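Long-range contacts in archaeal actin homolog (Thermoplasma acidophilum, PDB 2FSJ), which polymerizes into helical bundles of actin-like filaments in a reaction that requires nucleoside triphosphate and runs best with ATP: residues A[189-194]-A[294-299]; A[300-305]-A[312-317]. One frame throughout, in Å; residues are numbered along the deposited sequence.

Contact 1 (A[189-194]-A[294-299]); sequences PGYGVV and VDRVTS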
loop_
_atom_site.group_PDB
_atom_site.type_symbol
_atom_site.label_atom_id
_atom_site.label_comp_id
_atom_site.label_asym_id
_atom_site.label_seq_id
_atom_site.Cartn_x
_atom_site.Cartn_y
_atom_site.Cartn_z
ATOM N N PRO A 189 22.877 5.746 16.739
ATOM C CA PRO A 189 23.118 6.978 15.983
ATOM C C PRO A 189 23.098 6.691 14.464
ATOM O O PRO A 189 23.604 5.648 14.017
ATOM C CB PRO A 189 24.485 7.469 16.524
ATOM C CG PRO A 189 25.067 6.339 17.286
ATOM C CD PRO A 189 24.002 5.407 17.634
ATOM N N GLY A 190 22.463 7.558 13.685
ATOM C CA GLY A 190 22.319 7.329 12.256
ATOM C C GLY A 190 20.844 7.235 11.808
ATOM O O GLY A 190 19.949 7.231 12.629
ATOM N N TYR A 191 20.639 7.155 10.490
ATOM C CA TYR A 191 19.330 7.255 9.866
ATOM C C TYR A 191 18.934 5.917 9.232
ATOM O O TYR A 191 19.774 5.155 8.760
ATOM C CB TYR A 191 19.317 8.351 8.763
ATOM C CG TYR A 191 19.465 9.796 9.233
ATOM C CD1 TYR A 191 19.124 10.175 10.520
ATOM C CD2 TYR A 191 19.955 10.776 8.396
ATOM C CE1 TYR A 191 19.253 11.459 10.953
ATOM C CE2 TYR A 191 20.075 12.118 8.835
ATOM C CZ TYR A 191 19.730 12.430 10.113
ATOM O OH TYR A 191 19.813 13.697 10.606
ATOM N N GLY A 192 17.644 5.618 9.291
ATOM C CA GLY A 192 17.010 4.590 8.477
ATOM C C GLY A 192 16.332 5.312 7.312
ATOM O O GLY A 192 15.683 6.318 7.498
ATOM N N VAL A 193 16.435 4.764 6.123
ATOM C CA VAL A 193 15.755 5.289 4.967
ATOM C C VAL A 193 14.850 4.201 4.403
ATOM O O VAL A 193 15.308 3.146 3.924
ATOM C CB VAL A 193 16.745 5.857 3.880
ATOM C CG1 VAL A 193 15.943 6.424 2.694
ATOM C CG2 VAL A 193 17.625 6.930 4.453
ATOM N N VAL A 194 13.545 4.451 4.465
ATOM C CA VAL A 194 12.542 3.517 3.976
ATOM C C VAL A 194 12.094 3.982 2.603
ATOM O O VAL A 194 11.624 5.111 2.469
ATOM C CB VAL A 194 11.293 3.465 4.916
ATOM C CG1 VAL A 194 10.254 2.506 4.348
ATOM C CG2 VAL A 194 11.735 2.993 6.364
ATOM N N VAL A 294 23.638 11.310 3.408
ATOM C CA VAL A 294 23.761 9.909 3.082
ATOM C C VAL A 294 24.806 9.232 3.984
ATOM O O VAL A 294 24.750 8.043 4.230
ATOM C CB VAL A 294 24.100 9.754 1.571
ATOM C CG1 VAL A 294 25.616 9.950 1.308
ATOM C CG2 VAL A 294 23.586 8.458 1.028
ATOM N N ASP A 295 25.771 10.014 4.467
ATOM C CA ASP A 295 26.842 9.494 5.330
ATOM C C ASP A 295 26.337 9.121 6.713
ATOM O O ASP A 295 27.042 8.476 7.455
ATOM C CB ASP A 295 27.950 10.537 5.477
ATOM C CG ASP A 295 28.620 10.885 4.144
ATOM O OD1 ASP A 295 28.688 10.045 3.232
ATOM O OD2 ASP A 295 29.110 12.007 3.936
ATOM N N ARG A 296 25.142 9.563 7.069
ATOM C CA ARG A 296 24.506 9.146 8.327
ATOM C C ARG A 296 23.641 7.914 8.180
ATOM O O ARG A 296 23.169 7.393 9.192
ATOM C CB ARG A 296 23.603 10.258 8.854
ATOM C CG ARG A 296 24.359 11.519 9.183
ATOM C CD ARG A 296 23.521 12.565 9.878
ATOM N NE ARG A 296 24.392 13.550 10.507
ATOM C CZ ARG A 296 24.058 14.793 10.788
ATOM N NH1 ARG A 296 22.834 15.254 10.519
ATOM N NH2 ARG A 296 24.965 15.591 11.339
ATOM N N VAL A 297 23.422 7.448 6.943
ATOM C CA VAL A 297 22.533 6.302 6.712
ATOM C C VAL A 297 23.197 5.024 7.156
ATOM O O VAL A 297 24.260 4.674 6.634
ATOM C CB VAL A 297 22.120 6.156 5.219
ATOM C CG1 VAL A 297 21.265 4.893 5.004
ATOM C CG2 VAL A 297 21.346 7.393 4.765
ATOM N N THR A 298 22.566 4.311 8.099
ATOM C CA THR A 298 23.008 2.962 8.507
ATOM C C THR A 298 22.084 1.829 8.079
ATOM O O THR A 298 22.467 0.700 8.150
ATOM C CB THR A 298 23.172 2.900 10.029
ATOM O OG1 THR A 298 21.950 3.313 10.664
ATOM C CG2 THR A 298 24.200 3.931 10.514
ATOM N N SER A 299 20.851 2.118 7.678
ATOM C CA SER A 299 19.950 1.098 7.181
ATOM C C SER A 299 19.121 1.647 6.040
ATOM O O SER A 299 18.546 2.727 6.179
ATOM C CB SER A 299 18.990 0.584 8.268
ATOM O OG SER A 299 19.599 0.401 9.513
#
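Y191 N donates to R296 O at 2.9 Å where strand 191-197 meets the start of strand 297-303 in parallel; backbone bonds of this kind set the register, while the Y191 and R296 side chains supply much of the buried surface. The carbonyl of Y191 then receives T298 N at 3.0 Å; S299 N and T298 OG1 reach the same Y191 O more weakly, both at 3.4 Å. V193 N continues the ladder to S299 O at 2.9 Å. Because Y191 pairs with V297 but G192 with S299, the register slips by one residue: a beta bulge that brings two successive N-H groups onto one acceptor.

Among the side chains, Y191 and R296 run alongside each other. With matching first torsions (chi1 -68° and -62°) they leave their backbones the same way, and the arginine chain stays extended from CG to NE, which brings its CB and CD to the ring. R296 CB makes an off-centre CH-pi contact with the Y191 ring, 4.2 Å from its centroid, while CD lies obliquely by CE2 and CZ. The guanidinium stands nearly perpendicular to the ring, and NH1 gives Y191 OH only a weak bond; the stronger partner of R296 NH1 is E293 OE1, in a salt bridge. An alanine in place of Y191 is likely to leave the aliphatic part of R296 without its ring support. Between aliphatic side chains, V193 CG2 meets V297 CG2 at 3.8 Å.

At G190 a side chain would run into T298 CG2. The chemistry thus implies a seam set by main-chain polarity: the amides fix the bulged parallel register between the two strands of this actin-like domain's sheet, and the Y191-R296 pair packs over its partly exposed beginning.

Contact 2 (A[300-305]-A[312-317]); sequences LIPVGG and DRFEEI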
loop_
_atom_site.group_PDB
_atom_site.type_symbol
_atom_site.label_atom_id
_atom_site.label_comp_id
_atom_site.label_asym_id
_atom_site.label_seq_id
_atom_site.Cartn_x
_atom_site.Cartn_y
_atom_site.Cartn_z
ATOM N N LEU A 300 19.113 0.919 4.922
ATOM C CA LEU A 300 18.283 1.203 3.736
ATOM C C LEU A 300 17.228 0.109 3.665
ATOM O O LEU A 300 17.586 -1.075 3.639
ATOM C CB LEU A 300 19.106 1.148 2.445
ATOM C CG LEU A 300 19.945 2.340 1.991
ATOM C CD1 LEU A 300 20.852 1.937 0.806
ATOM C CD2 LEU A 300 19.122 3.571 1.636
ATOM N N ILE A 301 15.946 0.488 3.609
ATOM C CA ILE A 301 14.860 -0.448 3.795
ATOM C C ILE A 301 13.854 -0.359 2.639
ATOM O O ILE A 301 12.942 0.469 2.638
ATOM C CB ILE A 301 14.186 -0.222 5.168
ATOM C CG1 ILE A 301 15.221 -0.260 6.304
ATOM C CG2 ILE A 301 13.080 -1.241 5.399
ATOM C CD1 ILE A 301 14.773 0.405 7.597
ATOM N N PRO A 302 14.056 -1.168 1.619
ATOM C CA PRO A 302 13.113 -1.167 0.498
ATOM C C PRO A 302 11.855 -1.940 0.840
ATOM O O PRO A 302 11.932 -3.096 1.284
ATOM C CB PRO A 302 13.896 -1.826 -0.616
ATOM C CG PRO A 302 15.369 -1.830 -0.084
ATOM C CD PRO A 302 15.229 -2.015 1.357
ATOM N N VAL A 303 10.711 -1.292 0.641
ATOM C CA VAL A 303 9.407 -1.873 0.905
ATOM C C VAL A 303 8.490 -1.575 -0.281
ATOM O O VAL A 303 8.916 -1.005 -1.270
ATOM C CB VAL A 303 8.769 -1.383 2.221
ATOM C CG1 VAL A 303 9.591 -1.811 3.489
ATOM C CG2 VAL A 303 8.488 0.105 2.220
ATOM N N GLY A 304 7.251 -2.046 -0.205
ATOM C CA GLY A 304 6.316 -1.921 -1.314
ATOM C C GLY A 304 6.473 -3.019 -2.351
ATOM O O GLY A 304 7.521 -3.721 -2.412
ATOM N N GLY A 305 5.450 -3.120 -3.215
ATOM C CA GLY A 305 5.437 -4.052 -4.355
ATOM C C GLY A 305 6.573 -3.902 -5.363
ATOM O O GLY A 305 7.122 -4.894 -5.868
ATOM N N ASP A 312 17.002 -4.526 -4.592
ATOM C CA ASP A 312 18.422 -4.814 -4.456
ATOM C C ASP A 312 19.288 -3.712 -5.017
ATOM O O ASP A 312 20.384 -3.482 -4.522
ATOM C CB ASP A 312 18.809 -6.119 -5.138
ATOM C CG ASP A 312 18.387 -7.359 -4.339
ATOM O OD1 ASP A 312 17.997 -7.221 -3.167
ATOM O OD2 ASP A 312 18.436 -8.511 -4.832
ATOM N N ARG A 313 18.802 -3.055 -6.065
ATOM C CA ARG A 313 19.514 -1.959 -6.672
ATOM C C ARG A 313 19.725 -0.792 -5.736
ATOM O O ARG A 313 20.586 0.029 -6.020
ATOM C CB ARG A 313 18.780 -1.412 -7.898
ATOM C CG ARG A 313 18.761 -2.295 -9.094
ATOM C CD ARG A 313 20.146 -2.441 -9.771
ATOM N NE ARG A 313 20.881 -1.176 -9.901
ATOM C CZ ARG A 313 20.503 -0.143 -10.652
ATOM N NH1 ARG A 313 19.407 -0.193 -11.381
ATOM N NH2 ARG A 313 21.236 0.939 -10.682
ATOM N N PHE A 314 18.944 -0.653 -4.663
ATOM C CA PHE A 314 19.087 0.536 -3.821
ATOM C C PHE A 314 20.337 0.504 -2.926
ATOM O O PHE A 314 20.745 1.501 -2.385
ATOM C CB PHE A 314 17.814 0.792 -2.975
ATOM C CG PHE A 314 16.575 0.995 -3.770
ATOM C CD1 PHE A 314 16.571 1.719 -4.954
ATOM C CD2 PHE A 314 15.379 0.462 -3.326
ATOM C CE1 PHE A 314 15.375 1.896 -5.668
ATOM C CE2 PHE A 314 14.228 0.642 -4.023
ATOM C CZ PHE A 314 14.226 1.331 -5.197
ATOM N N GLU A 315 20.965 -0.660 -2.801
ATOM C CA GLU A 315 22.183 -0.775 -2.006
ATOM C C GLU A 315 23.263 0.193 -2.423
ATOM O O GLU A 315 24.045 0.622 -1.615
ATOM C CB GLU A 315 22.763 -2.166 -2.099
ATOM C CG GLU A 315 23.896 -2.344 -1.103
ATOM C CD GLU A 315 24.103 -3.775 -0.692
ATOM O OE1 GLU A 315 23.531 -4.723 -1.323
ATOM O OE2 GLU A 315 24.874 -3.939 0.267
ATOM N N GLU A 316 23.269 0.580 -3.690
ATOM C CA GLU A 316 24.301 1.456 -4.178
ATOM C C GLU A 316 24.215 2.859 -3.561
ATOM O O GLU A 316 25.217 3.575 -3.532
ATOM C CB GLU A 316 24.321 1.461 -5.707
ATOM C CG GLU A 316 23.316 2.353 -6.381
ATOM C CD GLU A 316 23.453 2.296 -7.913
ATOM O OE1 GLU A 316 23.392 1.176 -8.478
ATOM O OE2 GLU A 316 23.624 3.370 -8.527
ATOM N N ILE A 317 23.060 3.245 -3.031
ATOM C CA ILE A 317 22.968 4.522 -2.318
ATOM C C ILE A 317 23.909 4.506 -1.090
ATOM O O ILE A 317 24.557 5.499 -0.782
ATOM C CB ILE A 317 21.469 4.865 -1.897
ATOM C CG1 ILE A 317 20.528 4.943 -3.107
ATOM C CG2 ILE A 317 21.412 6.145 -1.097
ATOM C CD1 ILE A 317 19.105 4.702 -2.789
#
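L300 and P302 reach from strand 297-303 onto the helical turn at 312-317, meeting F314 and I317 without any hydrogen bond between the two segments. The tight part centres on L300, whose CD1 does all the touching: it comes within 3.2 Å of F314 O, close for a methyl against a carbonyl oxygen, and 4.0 Å from I317 CB. With CG anti to the carbonyl carbon (chi1 -82°) and chi2 at 170°, the leucine stretches out to set this one methyl on the turn. The same F314 O accepts I317 N at 3.0 Å, a bond that ties the turn together beneath the methyl.

The second tight point is P302 against F314. CB of the proline meets CD2 at the edge of the phenylalanine ring, in its plane, at 3.8 Å, and CG follows at 4.0 Å, so this is edge packing and not a stack on the ring face.

The other side of the turn is polar and partly exposed, with few contacts to 300-305: E315 CA lies 4.1 Å from L300 CD1, but the E315 and E316 side chains turn away from the strand, and D312 is exposed. Its charged groups are tied to other parts of the protein. R313 NH2 binds E316 OE1 at 3.1 Å in a salt bridge, R313 also reaches E276 and N280, and E315 is held by the backbone of G320.

The strand leads directly into G304 and G305, the latter an ATP-binding residue. In the surrounding fold, F314 touches I195 and V197 of strand 191-197 and I282 and I283 of helix 268-290, so the turn sits between the sheet and that long helix, with R313 touching A279 and I283 of that helix.

Contacts 1 and 2 follow one another along strand 297-303, with centres about 13 Å apart. The 189-194/294-299 pairing is partly buried, farther from the chain centre, and relies on main-chain hydrogen bonds; 300-305/312-317 is buried and has only apolar and van der Waals meetings between its segments. The difference follows from place: contact 1 joins neighbouring strands edge to edge within a sheet, whereas contact 2 packs a helical turn against that sheet. They meet directly through a probable hydrogen bond of 2.8 Å from I301 N to V193 O, which continues the strand pairing, and through V194 CG1 packing on V303 CG2.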